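Local atomic coordinates of alpha-galactosidase (Lactobacillus brevis, PDB entry 3MI6), a protein that probably cleaves terminal, non-reducing alpha-D-galactose from alpha-galactosides such as galactose oligosaccharides, galactomannans and galactolipids by hydrolysis. Residues I22-K27 against Q43-N48; Y191-F196 against G214-S219. One frame throughout, in Å; residues are numbered along the deposited sequence.

From the N terminus, the chain first closes contact 1. Strand 19-25 gives Ile22 and Gln24, strand 31-36 follows, and the chain then comes back as a loop at 43-48. That loop lies against the small antiparallel sheet at the start of the protein. Contact 2 comes much later. Residues 191-196 lead into and follow strand 192-197, strand 205-210 intervenes, and strand 214-219 faces the first segment from another sheet. The two contacts are in series along the chain, neither enclosing nor crossing the other. Their centres are about 29 Å apart, and their nearest atoms about 13 Å. Contact 1 ties a loop to a sheet, and contact 2 ties two sheets together.

Contact 1 (I22-K27 against Q43-N48); sequences IFQIMK and QPTYQN
Ile22 and Tyr46 meet at about a right angle, the aliphatic side chain running up against one side of the phenol. Two methyl groups do the touching. CD1 of Ile22 lies 3.8 Å from CZ of Tyr46, at the hydroxyl end. CG2 of Ile22 lies 3.8 Å from CE1 of Tyr46, further down the ring. CD1 comes at the ring obliquely. Tyr46 carries CG beside its backbone N (chi1 -63°), which swings the ring toward the strand. Its hydroxyl is hydrogen-bonded to the carbonyl O of His41, just ahead of the loop segment, and this probably fixes the far end of the ring. With an alanine here, the His41 carbonyl would probably lose this partner and a gap would open beside the two Ile22 methyls. A looser meeting lies alongside. Gln24 reaches out with an extended chain, CG opposite the backbone N (chi1 -173°), and crosses Thr45. NE2 of Gln24 stops 3.7 Å from OG1 of Thr45, too far for a hydrogen bond. Glu706 of the second subunit packs on Tyr46. The loop, in the family 36 N-terminal domain, packs on one side of a four-stranded antiparallel sheet with its strands in chain order. There strand 19-25 lies between 11-15 and 31-36. His13 of strand 11-15 touches both Ile22 and Tyr46, while Ile34 of strand 31-36 touches Ile22 and Gln24.

Contact 2 (Y191-F196 against G214-S219); sequences YDLIQF and GMQSIS
The flat side-chain amide of Gln195 has the CG2 methyl of Ile218 over one face. The contact is beta-sandwich packing in the N-terminal domain of family 36. This methyl is 3.9 Å from NE2 of Gln195 and 4.1 Å from CD of Gln195, so it sits above the group as a whole. The two polar atoms of the amide are held elsewhere: NE2 is hydrogen-bonded to OG of Ser197 and to the carbonyl O of Pro213 of the third subunit, and OE1 accepts a hydrogen bond from NH1 of Arg212 of that same subunit. These bonds would hold the amide against turning and satisfy its buried polar atoms. Strand 192-197 belongs to a large antiparallel sheet, and strand 214-219 to a second antiparallel sheet that faces it. The two segments run in roughly the same direction. The CA atoms of Gln195 and Ile218 are 8.0 Å apart, and the side chains of the two strands bridge the gap. Arg212 of the third subunit also packs on Gln216 and Ile218, and at Met215 and Ser217 the second sheet continues into that subunit as an antiparallel ladder. Leu193 and Gln216 form the other pair; their side chains lie alongside, pointing opposite ways. Leu193 has CG opposite its backbone N (chi1 162°), which carries the isobutyl group out toward strand 214-219, and its CD2 methyl rests 3.9 Å from CG of Gln216.

Contact 1 (I22-K27 against Q43-N48)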
ATOM      1  N   ILE D  22     -28.577 -18.246  -5.767  1.00 33.95           N
ATOM      2  CA  ILE D  22     -29.202 -19.004  -6.836  1.00 33.74           C
ATOM      3  C   ILE D  22     -28.304 -20.157  -7.287  1.00 37.32           C
ATOM      4  O   ILE D  22     -27.118 -19.949  -7.576  1.00 36.64           O
ATOM      5  CB  ILE D  22     -29.452 -18.126  -8.074  1.00 35.55           C
ATOM      6  CG1 ILE D  22     -30.172 -16.832  -7.702  1.00 38.55           C
ATOM      7  CG2 ILE D  22     -30.224 -18.887  -9.134  1.00 36.32           C
ATOM      8  CD1 ILE D  22     -30.159 -15.787  -8.843  1.00 34.77           C
ATOM      9  N   PHE D  23     -28.868 -21.364  -7.364  1.00 35.66           N
ATOM     10  CA  PHE D  23     -28.169 -22.478  -8.005  1.00 38.81           C
ATOM     11  C   PHE D  23     -29.075 -23.328  -8.890  1.00 42.26           C
ATOM     12  O   PHE D  23     -30.293 -23.182  -8.857  1.00 41.36           O
ATOM     13  CB  PHE D  23     -27.424 -23.349  -6.987  1.00 39.19           C
ATOM     14  CG  PHE D  23     -28.312 -24.038  -5.979  1.00 37.54           C
ATOM     15  CD1 PHE D  23     -28.795 -23.353  -4.877  1.00 34.69           C
ATOM     16  CD2 PHE D  23     -28.621 -25.387  -6.114  1.00 38.72           C
ATOM     17  CE1 PHE D  23     -29.583 -23.984  -3.939  1.00 35.27           C
ATOM     18  CE2 PHE D  23     -29.420 -26.032  -5.172  1.00 38.40           C
ATOM     19  CZ  PHE D  23     -29.899 -25.327  -4.084  1.00 37.25           C
ATOM     20  N   GLN D  24     -28.465 -24.224  -9.664  1.00 42.72           N
ATOM     21  CA  GLN D  24     -29.180 -25.004 -10.666  1.00 42.89           C
ATOM     22  C   GLN D  24     -28.653 -26.433 -10.778  1.00 46.39           C
ATOM     23  O   GLN D  24     -27.442 -26.662 -10.765  1.00 45.31           O
ATOM     24  CB  GLN D  24     -29.075 -24.316 -12.026  1.00 43.26           C
ATOM     25  CG  GLN D  24     -29.922 -24.945 -13.115  1.00 49.47           C
ATOM     26  CD  GLN D  24     -29.827 -24.188 -14.442  1.00 57.36           C
ATOM     27  OE1 GLN D  24     -28.769 -23.651 -14.800  1.00 54.39           O
ATOM     28  NE2 GLN D  24     -30.934 -24.155 -15.184  1.00 56.92           N
ATOM     29  N   ILE D  25     -29.567 -27.396 -10.888  1.00 48.04           N
ATOM     30  CA  ILE D  25     -29.172 -28.769 -11.185  1.00 44.04           C
ATOM     31  C   ILE D  25     -28.736 -28.839 -12.636  1.00 46.92           C
ATOM     32  O   ILE D  25     -29.382 -28.277 -13.526  1.00 49.11           O
ATOM     33  CB  ILE D  25     -30.299 -29.769 -10.928  1.00 44.06           C
ATOM     34  CG1 ILE D  25     -30.711 -29.727  -9.460  1.00 47.06           C
ATOM     35  CG2 ILE D  25     -29.843 -31.163 -11.270  1.00 46.32           C
ATOM     36  CD1 ILE D  25     -29.564 -30.011  -8.505  1.00 45.80           C
HETATM   37  N   MSE D  26     -27.636 -29.529 -12.880  1.00 46.56           N
HETATM   38  CA  MSE D  26     -27.003 -29.453 -14.181  1.00 48.25           C
HETATM   39  C   MSE D  26     -27.010 -30.742 -15.001  1.00 50.34           C
HETATM   40  O   MSE D  26     -27.376 -31.824 -14.521  1.00 48.98           O
HETATM   41  CB  MSE D  26     -25.577 -28.958 -14.010  1.00 49.91           C
HETATM   42  CG  MSE D  26     -25.497 -27.604 -13.328  1.00 49.74           C
HETATM   43 SE   MSE D  26     -23.829 -26.764 -13.832  1.00 74.65          SE
HETATM   44  CE  MSE D  26     -22.549 -28.094 -13.160  1.00 50.86           C
ATOM     45  N   LYS D  27     -26.604 -30.595 -16.256  1.00 51.13           N
ATOM     46  CA  LYS D  27     -26.526 -31.694 -17.205  1.00 49.27           C
ATOM     47  C   LYS D  27     -26.049 -32.995 -16.546  1.00 50.20           C
ATOM     48  O   LYS D  27     -26.687 -34.037 -16.691  1.00 51.55           O
ATOM     49  CB  LYS D  27     -25.607 -31.287 -18.357  1.00 48.79           C
ATOM     50  CG  LYS D  27     -25.522 -32.268 -19.494  1.00 54.15           C
ATOM     51  CD  LYS D  27     -24.439 -31.860 -20.499  1.00 59.23           C
ATOM     52  CE  LYS D  27     -24.818 -30.607 -21.307  1.00 62.86           C
ATOM     53  NZ  LYS D  27     -25.925 -30.851 -22.282  1.00 56.89           N
ATOM     54  N   GLN D  43     -36.190 -15.807 -12.205  1.00 45.33           N
ATOM     55  CA  GLN D  43     -36.235 -16.124 -13.624  1.00 44.83           C
ATOM     56  C   GLN D  43     -36.089 -17.621 -13.764  1.00 48.19           C
ATOM     57  O   GLN D  43     -35.402 -18.244 -12.961  1.00 48.08           O
ATOM     58  CB  GLN D  43     -35.086 -15.448 -14.364  1.00 44.62           C
ATOM     59  CG  GLN D  43     -35.179 -13.938 -14.442  1.00 46.33           C
ATOM     60  CD  GLN D  43     -35.835 -13.455 -15.722  1.00 53.07           C
ATOM     61  OE1 GLN D  43     -36.697 -14.135 -16.293  1.00 53.80           O
ATOM     62  NE2 GLN D  43     -35.432 -12.268 -16.182  1.00 50.70           N
ATOM     63  N   PRO D  44     -36.716 -18.205 -14.795  1.00 50.35           N
ATOM     64  CA  PRO D  44     -36.779 -19.664 -14.918  1.00 50.36           C
ATOM     65  C   PRO D  44     -35.391 -20.239 -15.079  1.00 48.38           C
ATOM     66  O   PRO D  44     -35.035 -21.236 -14.462  1.00 51.06           O
ATOM     67  CB  PRO D  44     -37.568 -19.868 -16.216  1.00 50.19           C
ATOM     68  CG  PRO D  44     -38.273 -18.584 -16.449  1.00 45.83           C
ATOM     69  CD  PRO D  44     -37.350 -17.538 -15.941  1.00 47.05           C
ATOM     70  N   THR D  45     -34.609 -19.588 -15.921  1.00 48.26           N
ATOM     71  CA  THR D  45     -33.275 -20.038 -16.231  1.00 47.47           C
ATOM     72  C   THR D  45     -32.376 -18.803 -16.373  1.00 49.46           C
ATOM     73  O   THR D  45     -32.869 -17.700 -16.613  1.00 48.59           O
ATOM     74  CB  THR D  45     -33.280 -20.857 -17.526  1.00 53.05           C
ATOM     75  OG1 THR D  45     -32.054 -21.583 -17.648  1.00 56.75           O
ATOM     76  CG2 THR D  45     -33.461 -19.942 -18.737  1.00 56.12           C
ATOM     77  N   TYR D  46     -31.068 -18.989 -16.188  1.00 50.49           N
ATOM     78  CA  TYR D  46     -30.087 -17.919 -16.346  1.00 46.30           C
ATOM     79  C   TYR D  46     -29.035 -18.344 -17.368  1.00 48.79           C
ATOM     80  O   TYR D  46     -27.865 -18.483 -17.043  1.00 46.11           O
ATOM     81  CB  TYR D  46     -29.436 -17.574 -15.003  1.00 41.95           C
ATOM     82  CG  TYR D  46     -30.398 -17.031 -13.959  1.00 40.24           C
ATOM     83  CD1 TYR D  46     -31.091 -17.880 -13.118  1.00 41.94           C
ATOM     84  CD2 TYR D  46     -30.604 -15.672 -13.814  1.00 40.46           C
ATOM     85  CE1 TYR D  46     -31.969 -17.393 -12.175  1.00 39.42           C
ATOM     86  CE2 TYR D  46     -31.484 -15.179 -12.871  1.00 39.21           C
ATOM     87  CZ  TYR D  46     -32.161 -16.048 -12.054  1.00 38.61           C
ATOM     88  OH  TYR D  46     -33.038 -15.567 -11.105  1.00 40.13           O
ATOM     89  N   GLN D  47     -29.468 -18.555 -18.609  1.00 54.60           N
ATOM     90  CA  GLN D  47     -28.590 -19.096 -19.643  1.00 55.41           C
ATOM     91  C   GLN D  47     -27.326 -18.278 -19.741  1.00 49.96           C
ATOM     92  O   GLN D  47     -26.247 -18.804 -19.993  1.00 51.61           O
ATOM     93  CB  GLN D  47     -29.291 -19.140 -21.010  1.00 61.06           C
ATOM     94  CG  GLN D  47     -30.316 -20.271 -21.172  1.00 72.00           C
ATOM     95  CD  GLN D  47     -30.934 -20.317 -22.572  1.00 82.94           C
ATOM     96  OE1 GLN D  47     -30.388 -19.743 -23.519  1.00 79.78           O
ATOM     97  NE2 GLN D  47     -32.074 -21.006 -22.705  1.00 79.99           N
ATOM     98  N   ASN D  48     -27.471 -16.979 -19.535  1.00 49.29           N
ATOM     99  CA  ASN D  48     -26.351 -16.062 -19.661  1.00 50.58           C
ATOM    100  C   ASN D  48     -25.279 -16.313 -18.614  1.00 47.85           C
ATOM    101  O   ASN D  48     -24.114 -16.528 -18.944  1.00 46.98           O
ATOM    102  CB  ASN D  48     -26.829 -14.611 -19.576  1.00 46.70           C
ATOM    103  CG  ASN D  48     -25.687 -13.624 -19.594  1.00 44.91           C
ATOM    104  OD1 ASN D  48     -24.975 -13.503 -20.593  1.00 43.42           O
ATOM    105  ND2 ASN D  48     -25.505 -12.906 -18.485  1.00 44.00           N
TER

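Contact 2 (Y191-F196 against G214-S219)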
ATOM      1  N   TYR D 191     -11.388  -9.813  -3.440  1.00 25.47           N
ATOM      2  CA  TYR D 191     -11.814  -9.572  -2.055  1.00 28.59           C
ATOM      3  C   TYR D 191     -10.633  -9.509  -1.094  1.00 29.21           C
ATOM      4  O   TYR D 191      -9.538  -9.970  -1.420  1.00 29.09           O
ATOM      5  CB  TYR D 191     -12.792 -10.653  -1.563  1.00 29.73           C
ATOM      6  CG  TYR D 191     -14.099 -10.731  -2.322  1.00 28.41           C
ATOM      7  CD1 TYR D 191     -15.180  -9.952  -1.956  1.00 27.15           C
ATOM      8  CD2 TYR D 191     -14.256 -11.604  -3.386  1.00 28.26           C
ATOM      9  CE1 TYR D 191     -16.374 -10.021  -2.638  1.00 26.95           C
ATOM     10  CE2 TYR D 191     -15.449 -11.688  -4.066  1.00 27.92           C
ATOM     11  CZ  TYR D 191     -16.501 -10.887  -3.691  1.00 28.45           C
ATOM     12  OH  TYR D 191     -17.691 -10.948  -4.374  1.00 31.87           O
ATOM     13  N   ASP D 192     -10.853  -8.937   0.087  1.00 28.34           N
ATOM     14  CA  ASP D 192      -9.879  -9.039   1.172  1.00 29.35           C
ATOM     15  C   ASP D 192     -10.482 -10.087   2.059  1.00 30.01           C
ATOM     16  O   ASP D 192     -11.696 -10.080   2.264  1.00 29.90           O
ATOM     17  CB  ASP D 192      -9.766  -7.749   2.016  1.00 28.76           C
ATOM     18  CG  ASP D 192      -9.096  -6.593   1.286  1.00 31.31           C
ATOM     19  OD1 ASP D 192      -8.358  -6.824   0.304  1.00 32.24           O
ATOM     20  OD2 ASP D 192      -9.299  -5.432   1.714  1.00 33.30           O
ATOM     21  N   LEU D 193      -9.640 -10.969   2.595  1.00 31.49           N
ATOM     22  CA  LEU D 193     -10.046 -11.927   3.623  1.00 28.36           C
ATOM     23  C   LEU D 193      -9.821 -11.278   4.962  1.00 27.99           C
ATOM     24  O   LEU D 193      -8.718 -10.811   5.247  1.00 29.88           O
ATOM     25  CB  LEU D 193      -9.203 -13.205   3.537  1.00 28.55           C
ATOM     26  CG  LEU D 193      -9.167 -14.143   4.743  1.00 25.26           C
ATOM     27  CD1 LEU D 193     -10.552 -14.615   5.080  1.00 26.97           C
ATOM     28  CD2 LEU D 193      -8.271 -15.297   4.433  1.00 24.70           C
ATOM     29  N   ILE D 194     -10.862 -11.251   5.782  1.00 27.50           N
ATOM     30  CA  ILE D 194     -10.793 -10.660   7.100  1.00 25.40           C
ATOM     31  C   ILE D 194     -10.975 -11.778   8.120  1.00 27.92           C
ATOM     32  O   ILE D 194     -11.994 -12.471   8.121  1.00 28.73           O
ATOM     33  CB  ILE D 194     -11.887  -9.603   7.275  1.00 25.22           C
ATOM     34  CG1 ILE D 194     -11.738  -8.530   6.195  1.00 29.14           C
ATOM     35  CG2 ILE D 194     -11.824  -8.973   8.659  1.00 25.44           C
ATOM     36  CD1 ILE D 194     -12.857  -7.485   6.190  1.00 29.19           C
ATOM     37  N   GLN D 195      -9.981 -11.953   8.989  1.00 28.32           N
ATOM     38  CA  GLN D 195      -9.957 -13.066   9.934  1.00 26.59           C
ATOM     39  C   GLN D 195      -9.774 -12.497  11.315  1.00 26.27           C
ATOM     40  O   GLN D 195      -9.578 -11.299  11.477  1.00 24.90           O
ATOM     41  CB  GLN D 195      -8.809 -14.019   9.622  1.00 23.78           C
ATOM     42  CG  GLN D 195      -7.491 -13.290   9.574  1.00 23.98           C
ATOM     43  CD  GLN D 195      -6.370 -14.152   9.080  1.00 25.24           C
ATOM     44  OE1 GLN D 195      -6.196 -14.338   7.876  1.00 26.44           O
ATOM     45  NE2 GLN D 195      -5.578 -14.669  10.007  1.00 25.79           N
ATOM     46  N   PHE D 196      -9.853 -13.365  12.312  1.00 26.34           N
ATOM     47  CA  PHE D 196      -9.715 -12.934  13.681  1.00 27.58           C
ATOM     48  C   PHE D 196      -8.794 -13.874  14.440  1.00 28.48           C
ATOM     49  O   PHE D 196      -9.194 -14.915  14.930  1.00 32.85           O
ATOM     50  CB  PHE D 196     -11.093 -12.724  14.310  1.00 26.43           C
ATOM     51  CG  PHE D 196     -11.859 -11.635  13.644  1.00 26.44           C
ATOM     52  CD1 PHE D 196     -11.741 -10.317  14.085  1.00 28.72           C
ATOM     53  CD2 PHE D 196     -12.633 -11.902  12.526  1.00 25.59           C
ATOM     54  CE1 PHE D 196     -12.423  -9.293  13.448  1.00 26.51           C
ATOM     55  CE2 PHE D 196     -13.308 -10.897  11.880  1.00 25.64           C
ATOM     56  CZ  PHE D 196     -13.209  -9.589  12.342  1.00 27.15           C
ATOM     57  N   GLY D 214      -4.194 -19.645  -4.768  1.00 26.68           N
ATOM     58  CA  GLY D 214      -3.865 -20.699  -3.845  1.00 29.54           C
ATOM     59  C   GLY D 214      -4.719 -20.692  -2.588  1.00 32.04           C
ATOM     60  O   GLY D 214      -5.838 -20.153  -2.555  1.00 29.94           O
HETATM   61  N   MSE D 215      -4.182 -21.293  -1.538  1.00 28.43           N
HETATM   62  CA  MSE D 215      -4.946 -21.493  -0.337  1.00 28.60           C
HETATM   63  C   MSE D 215      -4.610 -20.462   0.716  1.00 28.43           C
HETATM   64  O   MSE D 215      -3.450 -20.240   1.019  1.00 29.36           O
HETATM   65  CB  MSE D 215      -4.653 -22.880   0.227  1.00 33.12           C
HETATM   66  CG  MSE D 215      -5.454 -23.170   1.461  1.00 37.39           C
HETATM   67 SE   MSE D 215      -7.280 -23.626   0.969  1.00 63.44          SE
HETATM   68  CE  MSE D 215      -6.983 -25.543   0.694  1.00 48.76           C
ATOM     69  N   GLN D 216      -5.631 -19.811   1.252  1.00 28.45           N
ATOM     70  CA  GLN D 216      -5.497 -19.048   2.487  1.00 26.71           C
ATOM     71  C   GLN D 216      -6.620 -19.523   3.364  1.00 31.09           C
ATOM     72  O   GLN D 216      -7.813 -19.352   3.043  1.00 28.54           O
ATOM     73  CB  GLN D 216      -5.631 -17.547   2.280  1.00 24.36           C
ATOM     74  CG  GLN D 216      -6.747 -17.162   1.361  1.00 26.82           C
ATOM     75  CD  GLN D 216      -6.237 -16.574   0.068  1.00 28.28           C
ATOM     76  OE1 GLN D 216      -6.340 -17.191  -1.007  1.00 27.56           O
ATOM     77  NE2 GLN D 216      -5.660 -15.368   0.162  1.00 30.45           N
ATOM     78  N   SER D 217      -6.238 -20.140   4.470  1.00 27.73           N
ATOM     79  CA  SER D 217      -7.214 -20.697   5.357  1.00 26.24           C
ATOM     80  C   SER D 217      -6.786 -20.380   6.777  1.00 28.89           C
ATOM     81  O   SER D 217      -5.643 -19.967   7.021  1.00 28.15           O
ATOM     82  CB  SER D 217      -7.270 -22.207   5.134  1.00 28.98           C
ATOM     83  OG  SER D 217      -6.000 -22.805   5.371  1.00 28.56           O
ATOM     84  N   ILE D 218      -7.721 -20.545   7.703  1.00 28.43           N
ATOM     85  CA  ILE D 218      -7.394 -20.629   9.111  1.00 29.91           C
ATOM     86  C   ILE D 218      -8.145 -21.832   9.674  1.00 28.50           C
ATOM     87  O   ILE D 218      -9.203 -22.178   9.192  1.00 26.73           O
ATOM     88  CB  ILE D 218      -7.809 -19.356   9.859  1.00 29.94           C
ATOM     89  CG1 ILE D 218      -9.333 -19.281   9.983  1.00 28.97           C
ATOM     90  CG2 ILE D 218      -7.250 -18.143   9.171  1.00 24.41           C
ATOM     91  CD1 ILE D 218      -9.877 -17.902   9.742  1.00 26.54           C
ATOM     92  N   SER D 219      -7.594 -22.465  10.699  1.00 30.84           N
ATOM     93  CA  SER D 219      -8.140 -23.730  11.179  1.00 31.33           C
ATOM     94  C   SER D 219      -7.860 -24.007  12.665  1.00 32.78           C
ATOM     95  O   SER D 219      -7.145 -23.265  13.348  1.00 34.06           O
ATOM     96  CB  SER D 219      -7.603 -24.893  10.319  1.00 31.18           C
ATOM     97  OG  SER D 219      -6.175 -24.963  10.333  1.00 29.10           O
TER